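Local coordinates for protein putative DsbA oxidoreductase SCO1869 (Streptomyces coelicolor A3, PDB 3GL5) that is probably a thiol-disulfide oxidoreductase of the DsbA family, with a thioredoxin-like domain, though its own substrate is not known, at residues R115-A118 / L119-F123; A163-A166 / D167-R170. All blocks are in the same frame, centred on the assembly; numbering follows the deposited sequence.

In the fold
Both contacts are local, each lies at the start of a helix, and both fall within the DsbA-like thioredoxin domain. Interaction 1 comes first along the chain and opens helix 116-128; interaction 2 follows after helices 138-147 and 152-160 and opens helix 166-178. Their centres are 18 Å apart and their nearest atoms about 9 Å apart, so they do not touch. Helix 101-111 links them: side chains of both contacts pack on it. Interaction 1 is the deeper, with Leu120 near the Cys13-Cys16 disulfide, whereas interaction 2 sits at the surface, where the chain re-enters a helix before strand 186-189 of the central sheet.

Interaction 1 of 2, residues R115-A118 / L119-F123; sequences RHEA and LLDAF
Asp121 folds back over the carbonyl of Glu117, one turn earlier in the same helix. Its CB lies 3.5 Å from Glu117 O. CG stands anti to its own carbonyl carbon (chi1 -69°), which turns the carboxylate back toward the start of the helix, and CG comes to 3.4 Å from Glu117 O. At the tip, OD2 comes to 3.3 Å from Glu117 O, two acceptors side by side with no bond between them, and to 4.0 Å from Glu117 CG, while OD1 forms a salt bridge with Lys20 NZ. Glu117, extended beyond CG, holds its carboxylate at 69° to that of Asp121, with OE2 and OD2 4.5 Å apart. Lys20 also takes Glu117 OE2 in a salt bridge and so probably offsets the repulsion between the two acids. An alanine in place of Asp121 would probably leave Lys20 with Glu117 as its remaining acidic mate from this turn and let that amine shift.

The backbone beneath is alpha-helical from His116 on, with Arg115 as the N-cap. Asp121 N donates to Glu117 O at 2.9 Å, nearly straight at 171°, and Leu119 N to Arg115 O at 3.1 Å. Within the turn, Leu119 CD1 lies 3.4 Å above one face of the Phe123 ring, offset toward its rim.

The helix thus presents distinct sides to the fold. Leu120 and His116 rest on Leu107 of helix 101-111, Leu119 and Phe123 meet helix 138-147, and Glu117 and Leu120 touch His40 of strand 36-42, while the two acids face Lys20 of helix 14-28, whose first turn carries Cys16 of the Cys13-Cys16 disulfide.

Interaction 2 of 2, residues A163-A166 / D167-R170; sequences AAYA and DEVR
Glu168 curls back toward the N-cap residue Tyr165, its carboxylate plane turned 66° from the tyrosine ring. The two side chains cross at a slant: Tyr165 CD1 lies 4.0 Å from Glu168 CD, a van der Waals contact at the near end of the ring. A bend at chi2 (78°) swings the acid back along the chain, bringing OE1 to 3.1 Å from Tyr165 CA, next to the backbone. Here the carboxylate lies close to the N-terminal end of the helix, where the helix dipole would probably favour its negative charge. The Tyr165 hydroxyl, at the far end of its ring from Glu168, forms a hydrogen bond with Glu112 OE1.

The first helical bonds run from Val169 N to Tyr165 O, at 3.0 Å, and from Arg170 N to Ala166 O, which is nearly straight at 174°. Before them, Ala166 N closes a turn onto Ala163 O. A water extends this start: it donates to Ala163 O at 2.6 Å and accepts from Asp167 N at 2.9 Å, joining two backbone groups that lie 4.5 Å apart.

Tyr165 packs on His108 and Leu109 of helix 101-111 and on Val158 of helix 152-160, and Glu168 also touches His108. Arg170 rests on Phe101 and forms salt bridges with Glu173 and Glu44. The turn therefore seats the beginning of helix 166-178 against helix 101-111, just after helix 152-160 ends.

Interaction 1 of 2, residues R115-A118 / L119-F123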
ATOM      1  N   ARG A 115      -6.075   0.854   9.994  1.00 36.87           N
ATOM      2  CA  ARG A 115      -5.764   0.655  11.416  1.00 36.51           C
ATOM      3  C   ARG A 115      -4.683  -0.402  11.609  1.00 35.78           C
ATOM      4  O   ARG A 115      -4.601  -1.012  12.669  1.00 35.91           O
ATOM      5  CB  ARG A 115      -7.033   0.296  12.216  1.00 36.36           C
ATOM      6  CG  ARG A 115      -8.216   1.307  12.067  1.00 39.84           C
ATOM      7  CD  ARG A 115      -8.521   2.211  13.298  1.00 43.40           C
ATOM      8  NE  ARG A 115      -9.983   2.425  13.434  1.00 47.83           N
ATOM      9  CZ  ARG A 115     -10.610   3.471  14.007  1.00 48.83           C
ATOM     10  NH1 ARG A 115      -9.940   4.488  14.550  1.00 49.23           N
ATOM     11  NH2 ARG A 115     -11.943   3.503  14.033  1.00 49.16           N
ATOM     12  N   HIS A 116      -3.849  -0.611  10.593  1.00 34.90           N
ATOM     13  CA  HIS A 116      -2.916  -1.726  10.616  1.00 34.42           C
ATOM     14  C   HIS A 116      -1.984  -1.682  11.865  1.00 34.63           C
ATOM     15  O   HIS A 116      -1.919  -2.663  12.622  1.00 34.20           O
ATOM     16  CB  HIS A 116      -2.117  -1.824   9.319  1.00 33.41           C
ATOM     17  CG  HIS A 116      -1.467  -3.163   9.106  1.00 33.15           C
ATOM     18  ND1 HIS A 116      -1.032  -3.594   7.869  1.00 31.99           N
ATOM     19  CD2 HIS A 116      -1.150  -4.154   9.981  1.00 32.31           C
ATOM     20  CE1 HIS A 116      -0.514  -4.807   7.983  1.00 32.61           C
ATOM     21  NE2 HIS A 116      -0.553  -5.162   9.257  1.00 32.38           N
ATOM     22  N   GLU A 117      -1.347  -0.535  12.102  1.00 34.10           N
ATOM     23  CA  GLU A 117      -0.384  -0.437  13.181  1.00 34.92           C
ATOM     24  C   GLU A 117      -1.008  -0.545  14.580  1.00 33.77           C
ATOM     25  O   GLU A 117      -0.424  -1.181  15.478  1.00 32.71           O
ATOM     26  CB  GLU A 117       0.531   0.779  13.029  1.00 35.07           C
ATOM     27  CG  GLU A 117       1.837   0.511  13.763  1.00 40.61           C
ATOM     28  CD  GLU A 117       2.982   1.384  13.317  1.00 46.85           C
ATOM     29  OE1 GLU A 117       2.965   1.865  12.149  1.00 49.25           O
ATOM     30  OE2 GLU A 117       3.911   1.573  14.140  1.00 46.41           O
ATOM     31  N   ALA A 118      -2.223   0.003  14.726  1.00 32.14           N
ATOM     32  CA  ALA A 118      -3.008  -0.142  15.958  1.00 30.55           C
ATOM     33  C   ALA A 118      -3.353  -1.593  16.268  1.00 29.90           C
ATOM     34  O   ALA A 118      -3.262  -2.024  17.416  1.00 31.62           O
ATOM     35  CB  ALA A 118      -4.285   0.746  15.937  1.00 29.91           C
ATOM     36  N   LEU A 119      -3.738  -2.384  15.284  1.00 28.77           N
ATOM     37  CA  LEU A 119      -4.079  -3.777  15.597  1.00 27.74           C
ATOM     38  C   LEU A 119      -2.797  -4.626  15.783  1.00 27.52           C
ATOM     39  O   LEU A 119      -2.752  -5.556  16.618  1.00 27.47           O
ATOM     40  CB  LEU A 119      -4.993  -4.401  14.533  1.00 26.99           C
ATOM     41  CG  LEU A 119      -5.525  -5.812  14.811  1.00 25.80           C
ATOM     42  CD1 LEU A 119      -6.317  -5.861  16.123  1.00 24.60           C
ATOM     43  CD2 LEU A 119      -6.322  -6.380  13.598  1.00 23.67           C
ATOM     44  N   LEU A 120      -1.768  -4.294  15.014  1.00 27.58           N
ATOM     45  CA  LEU A 120      -0.473  -4.969  15.164  1.00 28.97           C
ATOM     46  C   LEU A 120       0.061  -4.802  16.610  1.00 28.49           C
ATOM     47  O   LEU A 120       0.386  -5.788  17.293  1.00 28.28           O
ATOM     48  CB  LEU A 120       0.500  -4.473  14.095  1.00 28.42           C
ATOM     49  CG  LEU A 120       1.889  -5.098  14.081  1.00 29.89           C
ATOM     50  CD1 LEU A 120       1.836  -6.646  13.908  1.00 26.43           C
ATOM     51  CD2 LEU A 120       2.774  -4.402  13.032  1.00 24.70           C
ATOM     52  N   ASP A 121       0.099  -3.558  17.085  1.00 28.82           N
ATOM     53  CA  ASP A 121       0.507  -3.293  18.470  1.00 28.87           C
ATOM     54  C   ASP A 121      -0.418  -3.923  19.480  1.00 28.26           C
ATOM     55  O   ASP A 121       0.064  -4.404  20.472  1.00 28.32           O
ATOM     56  CB  ASP A 121       0.648  -1.815  18.762  1.00 29.12           C
ATOM     57  CG  ASP A 121       1.809  -1.185  18.039  1.00 33.38           C
ATOM     58  OD1 ASP A 121       2.849  -1.850  17.804  1.00 37.09           O
ATOM     59  OD2 ASP A 121       1.682   0.021  17.706  1.00 40.04           O
ATOM     60  N   ALA A 122      -1.732  -3.985  19.205  1.00 27.47           N
ATOM     61  CA  ALA A 122      -2.650  -4.663  20.112  1.00 26.53           C
ATOM     62  C   ALA A 122      -2.360  -6.143  20.207  1.00 26.23           C
ATOM     63  O   ALA A 122      -2.415  -6.707  21.272  1.00 25.39           O
ATOM     64  CB  ALA A 122      -4.106  -4.468  19.693  1.00 25.57           C
ATOM     65  N   PHE A 123      -2.188  -6.792  19.060  1.00 26.37           N
ATOM     66  CA  PHE A 123      -1.910  -8.204  19.060  1.00 27.45           C
ATOM     67  C   PHE A 123      -0.573  -8.527  19.778  1.00 27.85           C
ATOM     68  O   PHE A 123      -0.503  -9.522  20.518  1.00 28.38           O
ATOM     69  CB  PHE A 123      -1.941  -8.804  17.614  1.00 27.03           C
ATOM     70  CG  PHE A 123      -3.349  -8.983  17.044  1.00 27.96           C
ATOM     71  CD1 PHE A 123      -4.502  -8.843  17.873  1.00 29.30           C
ATOM     72  CD2 PHE A 123      -3.535  -9.310  15.686  1.00 26.81           C
ATOM     73  CE1 PHE A 123      -5.820  -9.021  17.350  1.00 25.65           C
ATOM     74  CE2 PHE A 123      -4.845  -9.498  15.171  1.00 27.06           C
ATOM     75  CZ  PHE A 123      -5.974  -9.374  16.012  1.00 21.90           C
TER

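Interaction 2 of 2, residues A163-A166 / D167-R170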
ATOM      1  N   ALA A 163     -11.745 -18.005   4.407  1.00 31.37           N
ATOM      2  CA  ALA A 163     -11.194 -17.436   3.172  1.00 30.06           C
ATOM      3  C   ALA A 163     -11.008 -15.921   3.229  1.00 29.39           C
ATOM      4  O   ALA A 163     -10.270 -15.379   2.420  1.00 28.72           O
ATOM      5  CB  ALA A 163     -12.063 -17.820   1.954  1.00 30.58           C
ATOM      6  N   ALA A 164     -11.696 -15.253   4.164  1.00 28.27           N
ATOM      7  CA  ALA A 164     -11.597 -13.814   4.347  1.00 27.77           C
ATOM      8  C   ALA A 164     -10.160 -13.405   4.616  1.00 28.24           C
ATOM      9  O   ALA A 164      -9.641 -13.658   5.718  1.00 28.88           O
ATOM     10  CB  ALA A 164     -12.500 -13.347   5.489  1.00 26.89           C
ATOM     11  N   TYR A 165      -9.542 -12.765   3.612  1.00 27.80           N
ATOM     12  CA  TYR A 165      -8.186 -12.226   3.648  1.00 27.98           C
ATOM     13  C   TYR A 165      -7.074 -13.277   3.571  1.00 29.07           C
ATOM     14  O   TYR A 165      -5.871 -12.946   3.694  1.00 28.73           O
ATOM     15  CB  TYR A 165      -7.972 -11.284   4.855  1.00 27.69           C
ATOM     16  CG  TYR A 165      -8.736 -10.008   4.694  1.00 26.85           C
ATOM     17  CD1 TYR A 165      -8.361  -9.084   3.731  1.00 25.98           C
ATOM     18  CD2 TYR A 165      -9.860  -9.736   5.469  1.00 27.48           C
ATOM     19  CE1 TYR A 165      -9.074  -7.892   3.551  1.00 27.77           C
ATOM     20  CE2 TYR A 165     -10.582  -8.547   5.296  1.00 26.95           C
ATOM     21  CZ  TYR A 165     -10.173  -7.630   4.339  1.00 27.09           C
ATOM     22  OH  TYR A 165     -10.885  -6.460   4.121  1.00 30.39           O
ATOM     23  N   ALA A 166      -7.470 -14.530   3.358  1.00 29.27           N
ATOM     24  CA  ALA A 166      -6.496 -15.613   3.246  1.00 29.77           C
ATOM     25  C   ALA A 166      -5.519 -15.387   2.076  1.00 29.95           C
ATOM     26  O   ALA A 166      -4.318 -15.652   2.193  1.00 29.84           O
ATOM     27  CB  ALA A 166      -7.218 -16.969   3.117  1.00 28.71           C
ATOM     28  N   ASP A 167      -6.045 -14.906   0.953  1.00 30.30           N
ATOM     29  CA  ASP A 167      -5.230 -14.703  -0.248  1.00 30.86           C
ATOM     30  C   ASP A 167      -4.145 -13.670   0.033  1.00 30.27           C
ATOM     31  O   ASP A 167      -2.972 -13.828  -0.375  1.00 29.77           O
ATOM     32  CB  ASP A 167      -6.102 -14.210  -1.396  1.00 31.26           C
ATOM     33  CG  ASP A 167      -6.912 -15.332  -2.078  1.00 34.04           C
ATOM     34  OD1 ASP A 167      -6.733 -16.550  -1.788  1.00 34.24           O
ATOM     35  OD2 ASP A 167      -7.728 -14.973  -2.963  1.00 35.97           O
ATOM     36  N   GLU A 168      -4.561 -12.636   0.752  1.00 29.04           N
ATOM     37  CA  GLU A 168      -3.711 -11.531   1.110  1.00 29.73           C
ATOM     38  C   GLU A 168      -2.598 -11.982   2.066  1.00 28.89           C
ATOM     39  O   GLU A 168      -1.450 -11.594   1.916  1.00 29.40           O
ATOM     40  CB  GLU A 168      -4.546 -10.422   1.772  1.00 30.34           C
ATOM     41  CG  GLU A 168      -5.407  -9.618   0.797  1.00 32.65           C
ATOM     42  CD  GLU A 168      -6.673 -10.352   0.381  1.00 36.91           C
ATOM     43  OE1 GLU A 168      -6.970 -11.471   0.867  1.00 38.31           O
ATOM     44  OE2 GLU A 168      -7.394  -9.786  -0.443  1.00 40.45           O
ATOM     45  N   VAL A 169      -2.938 -12.799   3.051  1.00 28.32           N
ATOM     46  CA  VAL A 169      -1.908 -13.360   3.918  1.00 26.90           C
ATOM     47  C   VAL A 169      -0.893 -14.172   3.113  1.00 27.09           C
ATOM     48  O   VAL A 169       0.320 -13.956   3.238  1.00 28.74           O
ATOM     49  CB  VAL A 169      -2.525 -14.198   5.043  1.00 27.47           C
ATOM     50  CG1 VAL A 169      -1.407 -14.891   5.883  1.00 23.12           C
ATOM     51  CG2 VAL A 169      -3.387 -13.274   5.906  1.00 26.16           C
ATOM     52  N   ARG A 170      -1.377 -15.112   2.296  1.00 26.05           N
ATOM     53  CA  ARG A 170      -0.485 -15.953   1.530  1.00 25.38           C
ATOM     54  C   ARG A 170       0.367 -15.107   0.582  1.00 25.02           C
ATOM     55  O   ARG A 170       1.512 -15.418   0.391  1.00 26.75           O
ATOM     56  CB  ARG A 170      -1.262 -17.051   0.728  1.00 25.02           C
ATOM     57  CG  ARG A 170      -2.058 -18.003   1.560  1.00 23.48           C
ATOM     58  CD  ARG A 170      -1.191 -18.723   2.589  1.00 22.72           C
ATOM     59  NE  ARG A 170      -2.010 -19.631   3.405  1.00 24.58           N
ATOM     60  CZ  ARG A 170      -1.800 -19.889   4.683  1.00 25.07           C
ATOM     61  NH1 ARG A 170      -0.770 -19.333   5.303  1.00 26.97           N
ATOM     62  NH2 ARG A 170      -2.612 -20.708   5.344  1.00 25.29           N
TER
HETATM   63  O   HOH W   1      -8.892 -14.927   0.248  1.00 30.86           O